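Local coordinates for protein ATP-dependent DNA helicase PIF1 (PDB 7OTJ) that probably couples ATP hydrolysis to 5'-3' translocation along single-stranded DNA, unwinding duplexes, forked RNA-DNA hybrids and G-quadruplexes to maintain nuclear and mitochondrial genomes, at residues V52-T56 / G57-C61; S110-D113 / G114-N118. All blocks are in the same frame, centred on the assembly; numbering follows the deposited sequence.

Contact 1: V52-T56 / G57-C61; sequences VTAST and GLAAC. With nucleotides of chain C.
Thr-56 and Ala-59 meet at the start of helix 57-61, where two hydrogen bonds tie the first turn to the residue before it. Thr-56 is the N-cap. Its OG1 accepts from Ala-59 N in a weak bond of 3.4 Å, with an N-H...O angle of 152°. A chi1 of 63° swings OG1 in over the first turn, toward that amide. The backbone adds a bond of 3.0 Å from Ala-60 N to Thr-56 O.

This is the turn from strand 50-54 into the short helix of a beta-alpha-beta unit that ends at strand 66-67, in the P-loop NTPase-type domain of this SF1 helicase.

Apolar packing lies on the inner side of the turn. Ala-54 CB packs against both Ala-59 CB and Ala-60 CB, each at 3.9 Å.

The third kind of contact is with DNA. Gly-57 N donates to OP1 of nucleotide DT4 of chain C at 2.8 Å, in a nearly straight bond of 166°. The phosphate thus sits at the N-terminus of the helix, whose dipole would probably favour its negative charge.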
ATOM      1  N   VAL A  52      11.698   6.481  -3.610  1.00 40.00           N
ATOM      2  CA  VAL A  52      10.997   5.209  -3.407  1.00 39.28           C
ATOM      3  C   VAL A  52       9.495   5.470  -3.347  1.00 41.01           C
ATOM      4  O   VAL A  52       9.020   6.201  -2.469  1.00 42.98           O
ATOM      5  CB  VAL A  52      11.476   4.503  -2.129  1.00 46.03           C
ATOM      6  CG1 VAL A  52      10.784   3.156  -1.977  1.00 45.33           C
ATOM      7  CG2 VAL A  52      12.990   4.352  -2.121  1.00 40.82           C
ATOM      8  N   THR A  53       8.731   4.796  -4.204  1.00 43.99           N
ATOM      9  CA  THR A  53       7.300   5.066  -4.330  1.00 37.72           C
ATOM     10  C   THR A  53       6.560   3.789  -4.694  1.00 43.01           C
ATOM     11  O   THR A  53       7.138   2.839  -5.232  1.00 38.33           O
ATOM     12  CB  THR A  53       6.923   6.128  -5.385  1.00 37.76           C
ATOM     13  OG1 THR A  53       7.275   5.669  -6.695  1.00 43.29           O
ATOM     14  CG2 THR A  53       7.557   7.481  -5.101  1.00 38.58           C
ATOM     15  N   ALA A  54       5.281   3.760  -4.336  1.00 41.18           N
ATOM     16  CA  ALA A  54       4.373   2.701  -4.736  1.00 36.71           C
ATOM     17  C   ALA A  54       3.002   3.318  -4.965  1.00 42.66           C
ATOM     18  O   ALA A  54       2.736   4.458  -4.573  1.00 41.32           O
ATOM     19  CB  ALA A  54       4.315   1.582  -3.690  1.00 40.35           C
ATOM     20  N   SER A  55       2.127   2.554  -5.622  1.00 46.05           N
ATOM     21  CA  SER A  55       0.823   3.080  -6.009  1.00 37.15           C
ATOM     22  C   SER A  55      -0.092   3.295  -4.809  1.00 43.55           C
ATOM     23  O   SER A  55      -0.977   4.155  -4.861  1.00 44.05           O
ATOM     24  CB  SER A  55       0.153   2.142  -7.008  1.00 40.66           C
ATOM     25  OG  SER A  55       0.088   0.827  -6.485  1.00 54.41           O
ATOM     26  N   THR A  56       0.054   2.498  -3.752  1.00 42.07           N
ATOM     27  CA  THR A  56      -0.763   2.653  -2.556  1.00 39.15           C
ATOM     28  C   THR A  56       0.119   2.911  -1.339  1.00 46.20           C
ATOM     29  O   THR A  56       1.319   2.618  -1.337  1.00 43.56           O
ATOM     30  CB  THR A  56      -1.629   1.412  -2.305  1.00 38.55           C
ATOM     31  OG1 THR A  56      -0.783   0.280  -2.068  1.00 50.82           O
ATOM     32  CG2 THR A  56      -2.511   1.129  -3.499  1.00 38.47           C
ATOM     33  N   GLY A  57      -0.507   3.423  -0.276  1.00 45.95           N
ATOM     34  CA  GLY A  57       0.251   3.768   0.915  1.00 40.71           C
ATOM     35  C   GLY A  57       0.875   2.556   1.579  1.00 46.08           C
ATOM     36  O   GLY A  57       2.050   2.576   1.954  1.00 43.54           O
ATOM     37  N   LEU A  58       0.102   1.477   1.716  1.00 47.59           N
ATOM     38  CA  LEU A  58       0.607   0.292   2.398  1.00 44.47           C
ATOM     39  C   LEU A  58       1.701  -0.391   1.584  1.00 43.79           C
ATOM     40  O   LEU A  58       2.691  -0.872   2.147  1.00 47.04           O
ATOM     41  CB  LEU A  58      -0.550  -0.669   2.677  1.00 57.22           C
ATOM     42  CG  LEU A  58      -0.457  -1.540   3.927  1.00 57.50           C
ATOM     43  CD1 LEU A  58      -0.093  -0.695   5.137  1.00 53.43           C
ATOM     44  CD2 LEU A  58      -1.779  -2.254   4.153  1.00 55.60           C
ATOM     45  N   ALA A  59       1.561  -0.413   0.255  1.00 38.33           N
ATOM     46  CA  ALA A  59       2.613  -0.980  -0.580  1.00 41.33           C
ATOM     47  C   ALA A  59       3.874  -0.130  -0.573  1.00 44.86           C
ATOM     48  O   ALA A  59       4.959  -0.650  -0.855  1.00 49.26           O
ATOM     49  CB  ALA A  59       2.125  -1.160  -2.017  1.00 36.80           C
ATOM     50  N   ALA A  60       3.758   1.162  -0.259  1.00 39.17           N
ATOM     51  CA  ALA A  60       4.948   1.997  -0.147  1.00 45.32           C
ATOM     52  C   ALA A  60       5.678   1.729   1.162  1.00 45.17           C
ATOM     53  O   ALA A  60       6.915   1.665   1.184  1.00 40.44           O
ATOM     54  CB  ALA A  60       4.578   3.477  -0.274  1.00 41.34           C
ATOM     55  N   CYS A  61       4.929   1.553   2.255  1.00 40.40           N
ATOM     56  CA  CYS A  61       5.551   1.183   3.522  1.00 41.57           C
ATOM     57  C   CYS A  61       6.283  -0.142   3.406  1.00 42.70           C
ATOM     58  O   CYS A  61       7.286  -0.362   4.096  1.00 59.94           O
ATOM     59  CB  CYS A  61       4.498   1.091   4.627  1.00 52.85           C
ATOM     60  SG  CYS A  61       3.611   2.618   4.996  1.00 70.76           S
TER
ATOM     61  P    DT C   4      -4.481   4.681  -0.823  1.00 52.73           P
ATOM     62  OP1  DT C   4      -3.192   4.263  -0.218  1.00 44.71           O
ATOM     63  OP2  DT C   4      -5.672   4.914   0.022  1.00 51.47           O
ATOM     64  O5'  DT C   4      -4.175   5.998  -1.678  1.00 51.97           O
ATOM     65  C5'  DT C   4      -3.038   6.023  -2.522  1.00 45.44           C
ATOM     66  C4'  DT C   4      -3.029   7.253  -3.410  1.00 47.83           C
ATOM     67  O4'  DT C   4      -4.093   7.170  -4.381  1.00 53.51           O
ATOM     68  C3'  DT C   4      -3.267   8.562  -2.689  1.00 43.48           C
ATOM     69  O3'  DT C   4      -2.053   9.018  -2.147  1.00 48.86           O
ATOM     70  C2'  DT C   4      -3.751   9.461  -3.826  1.00 44.50           C
ATOM     71  C1'  DT C   4      -4.532   8.479  -4.707  1.00 51.65           C
ATOM     72  N1   DT C   4      -6.028   8.557  -4.530  1.00 54.18           N
ATOM     73  C2   DT C   4      -6.789   9.053  -5.558  1.00 52.05           C
ATOM     74  O2   DT C   4      -6.316   9.431  -6.611  1.00 64.72           O
ATOM     75  N3   DT C   4      -8.134   9.092  -5.312  1.00 59.87           N
ATOM     76  C4   DT C   4      -8.787   8.695  -4.164  1.00 60.86           C
ATOM     77  O4   DT C   4     -10.002   8.774  -4.043  1.00 62.93           O
ATOM     78  C5   DT C   4      -7.938   8.182  -3.117  1.00 62.83           C
ATOM     79  C7   DT C   4      -8.541   7.717  -1.825  1.00 53.54           C
ATOM     80  C6   DT C   4      -6.611   8.135  -3.345  1.00 60.86           C
TER

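Contact 2: S110-D113 / G114-N118; sequences SMVD and GHLLN
Asp-113 and His-115 meet at the N-terminus of helix 114-128, where Asp-113 is the N-cap. The cap ends the loop that leads from strand 103-107 of the parallel sheet into this helix of the PIF1-like helicase domain.

Asp-113 has the largest part in the contact. Its OD1 accepts from His-115 N at 3.3 Å. The bond is weak in length but fairly straight, with an N-H...O angle of 165°. CG stands opposite the backbone N (chi1 179°), and this brings the carboxylate back over the first turn. The main chain of Asp-113 adds a second tie. Its O accepts from Leu-117 N at 3.0 Å. One residue therefore serves two amides of the first turn, one through its side chain and one through its backbone.

Gly-114 is the first residue of the helix, and it is buried. The loop holding Phe-168 lies against the cap: Phe-168 hydrogen-bonds to the backbone of Gly-114, touches the side chain of Asp-113 and stacks its ring on that of His-115.

Val-112 supplies the apolar part. Its CG1 reaches Leu-116 CD2 at 4.4 Å, a loose contact. Both side chains also touch Leu-68 of helix 68-72, which joins them into one small apolar patch. Leu-117 packs against helix 174-179.

The carboxylate of Asp-113 and the ring of His-115 are turned 78° apart. OD2 approaches the ring at its edge and in its plane, 3.7 Å from His-115 CD2, and lies 3.4 Å from His-115 CB.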
ATOM      1  N   SER A 110       0.892  -1.668 -11.391  1.00 44.11           N
ATOM      2  CA  SER A 110      -0.357  -2.024 -12.061  1.00 38.25           C
ATOM      3  C   SER A 110      -1.469  -1.037 -11.744  1.00 37.75           C
ATOM      4  O   SER A 110      -2.314  -0.761 -12.602  1.00 40.99           O
ATOM      5  CB  SER A 110      -0.786  -3.447 -11.685  1.00 43.05           C
ATOM      6  OG  SER A 110      -1.286  -3.528 -10.361  1.00 44.17           O
ATOM      7  N   MET A 111      -1.450  -0.454 -10.548  1.00 37.93           N
ATOM      8  CA  MET A 111      -2.480   0.477 -10.105  1.00 42.52           C
ATOM      9  C   MET A 111      -2.149   1.927 -10.443  1.00 49.26           C
ATOM     10  O   MET A 111      -2.881   2.827 -10.024  1.00 49.88           O
ATOM     11  CB  MET A 111      -2.721   0.333  -8.593  1.00 39.11           C
ATOM     12  CG  MET A 111      -3.616  -0.854  -8.213  1.00 45.33           C
ATOM     13  SD  MET A 111      -3.966  -1.085  -6.443  1.00 49.89           S
ATOM     14  CE  MET A 111      -2.391  -1.669  -5.846  1.00 40.17           C
ATOM     15  N   VAL A 112      -1.057   2.177 -11.168  1.00 48.04           N
ATOM     16  CA  VAL A 112      -0.711   3.527 -11.600  1.00 42.97           C
ATOM     17  C   VAL A 112      -1.368   3.805 -12.944  1.00 43.52           C
ATOM     18  O   VAL A 112      -1.172   3.056 -13.908  1.00 49.15           O
ATOM     19  CB  VAL A 112       0.810   3.714 -11.687  1.00 42.00           C
ATOM     20  CG1 VAL A 112       1.121   5.129 -12.148  1.00 42.59           C
ATOM     21  CG2 VAL A 112       1.455   3.427 -10.343  1.00 39.28           C
ATOM     22  N   ASP A 113      -2.139   4.889 -13.014  1.00 44.02           N
ATOM     23  CA  ASP A 113      -2.832   5.243 -14.246  1.00 44.38           C
ATOM     24  C   ASP A 113      -1.850   5.817 -15.265  1.00 54.29           C
ATOM     25  O   ASP A 113      -0.962   6.606 -14.929  1.00 44.74           O
ATOM     26  CB  ASP A 113      -3.943   6.255 -13.952  1.00 44.99           C
ATOM     27  CG  ASP A 113      -4.688   6.697 -15.206  1.00 55.87           C
ATOM     28  OD1 ASP A 113      -4.689   5.937 -16.196  1.00 65.83           O
ATOM     29  OD2 ASP A 113      -5.266   7.808 -15.211  1.00 49.58           O
ATOM     30  N   GLY A 114      -2.023   5.415 -16.526  1.00 56.17           N
ATOM     31  CA  GLY A 114      -1.161   5.907 -17.586  1.00 46.79           C
ATOM     32  C   GLY A 114      -1.300   7.394 -17.830  1.00 51.09           C
ATOM     33  O   GLY A 114      -0.351   8.045 -18.273  1.00 50.15           O
ATOM     34  N   HIS A 115      -2.479   7.954 -17.560  1.00 51.75           N
ATOM     35  CA  HIS A 115      -2.624   9.400 -17.678  1.00 51.09           C
ATOM     36  C   HIS A 115      -1.861  10.105 -16.568  1.00 58.43           C
ATOM     37  O   HIS A 115      -1.256  11.160 -16.794  1.00 55.56           O
ATOM     38  CB  HIS A 115      -4.098   9.798 -17.652  1.00 48.14           C
ATOM     39  CG  HIS A 115      -4.892   9.222 -18.780  1.00 56.92           C
ATOM     40  ND1 HIS A 115      -4.630   9.516 -20.101  1.00 57.89           N
ATOM     41  CD2 HIS A 115      -5.944   8.368 -18.785  1.00 64.74           C
ATOM     42  CE1 HIS A 115      -5.487   8.870 -20.871  1.00 62.55           C
ATOM     43  NE2 HIS A 115      -6.295   8.166 -20.097  1.00 71.58           N
ATOM     44  N   LEU A 116      -1.854   9.524 -15.365  1.00 55.19           N
ATOM     45  CA  LEU A 116      -1.029  10.088 -14.305  1.00 53.92           C
ATOM     46  C   LEU A 116       0.442  10.030 -14.686  1.00 54.09           C
ATOM     47  O   LEU A 116       1.189  10.991 -14.469  1.00 52.62           O
ATOM     48  CB  LEU A 116      -1.266   9.334 -12.998  1.00 42.49           C
ATOM     49  CG  LEU A 116      -0.594   9.937 -11.769  1.00 44.67           C
ATOM     50  CD1 LEU A 116      -1.336  11.185 -11.315  1.00 43.36           C
ATOM     51  CD2 LEU A 116      -0.512   8.913 -10.651  1.00 43.06           C
ATOM     52  N   LEU A 117       0.866   8.915 -15.284  1.00 48.12           N
ATOM     53  CA  LEU A 117       2.266   8.748 -15.644  1.00 51.77           C
ATOM     54  C   LEU A 117       2.692   9.747 -16.715  1.00 49.70           C
ATOM     55  O   LEU A 117       3.838  10.211 -16.712  1.00 45.31           O
ATOM     56  CB  LEU A 117       2.508   7.312 -16.104  1.00 50.75           C
ATOM     57  CG  LEU A 117       3.976   6.901 -16.116  1.00 52.26           C
ATOM     58  CD1 LEU A 117       4.531   6.849 -14.691  1.00 39.06           C
ATOM     59  CD2 LEU A 117       4.165   5.577 -16.847  1.00 48.79           C
ATOM     60  N   ASN A 118       1.787  10.076 -17.646  1.00 54.06           N
ATOM     61  CA  ASN A 118       2.089  11.070 -18.675  1.00 47.78           C
ATOM     62  C   ASN A 118       2.248  12.464 -18.079  1.00 48.74           C
ATOM     63  O   ASN A 118       3.105  13.240 -18.522  1.00 56.96           O
ATOM     64  CB  ASN A 118       0.994  11.070 -19.744  1.00 46.58           C
ATOM     65  CG  ASN A 118       1.135   9.919 -20.730  1.00 48.53           C
ATOM     66  OD1 ASN A 118       2.220   9.373 -20.909  1.00 55.02           O
ATOM     67  ND2 ASN A 118       0.035   9.559 -21.389  1.00 47.98           N
TER

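How the contacts relate
Contact 1 comes first along the chain and contact 2 follows it. Their centres are 14 Å apart, and both belong to the PIF1-like helicase domain. Each caps a helix that follows a strand of the same six-stranded parallel sheet. Strands 50-54 and 103-107 are neighbours in that sheet, so the two loops leave it side by side. They touch there: Ser-55 OG packs on Met-111 CB at 3.5 Å, and Thr-56 CG2 on Met-111 CE at 3.7 Å. Contact 1 lies near the nucleotide site and on the DNA path. Contact 2 lies farther from that site. Through the Met-111 packing the DNA-bound turn rests on the loop that leads into helix 114-128.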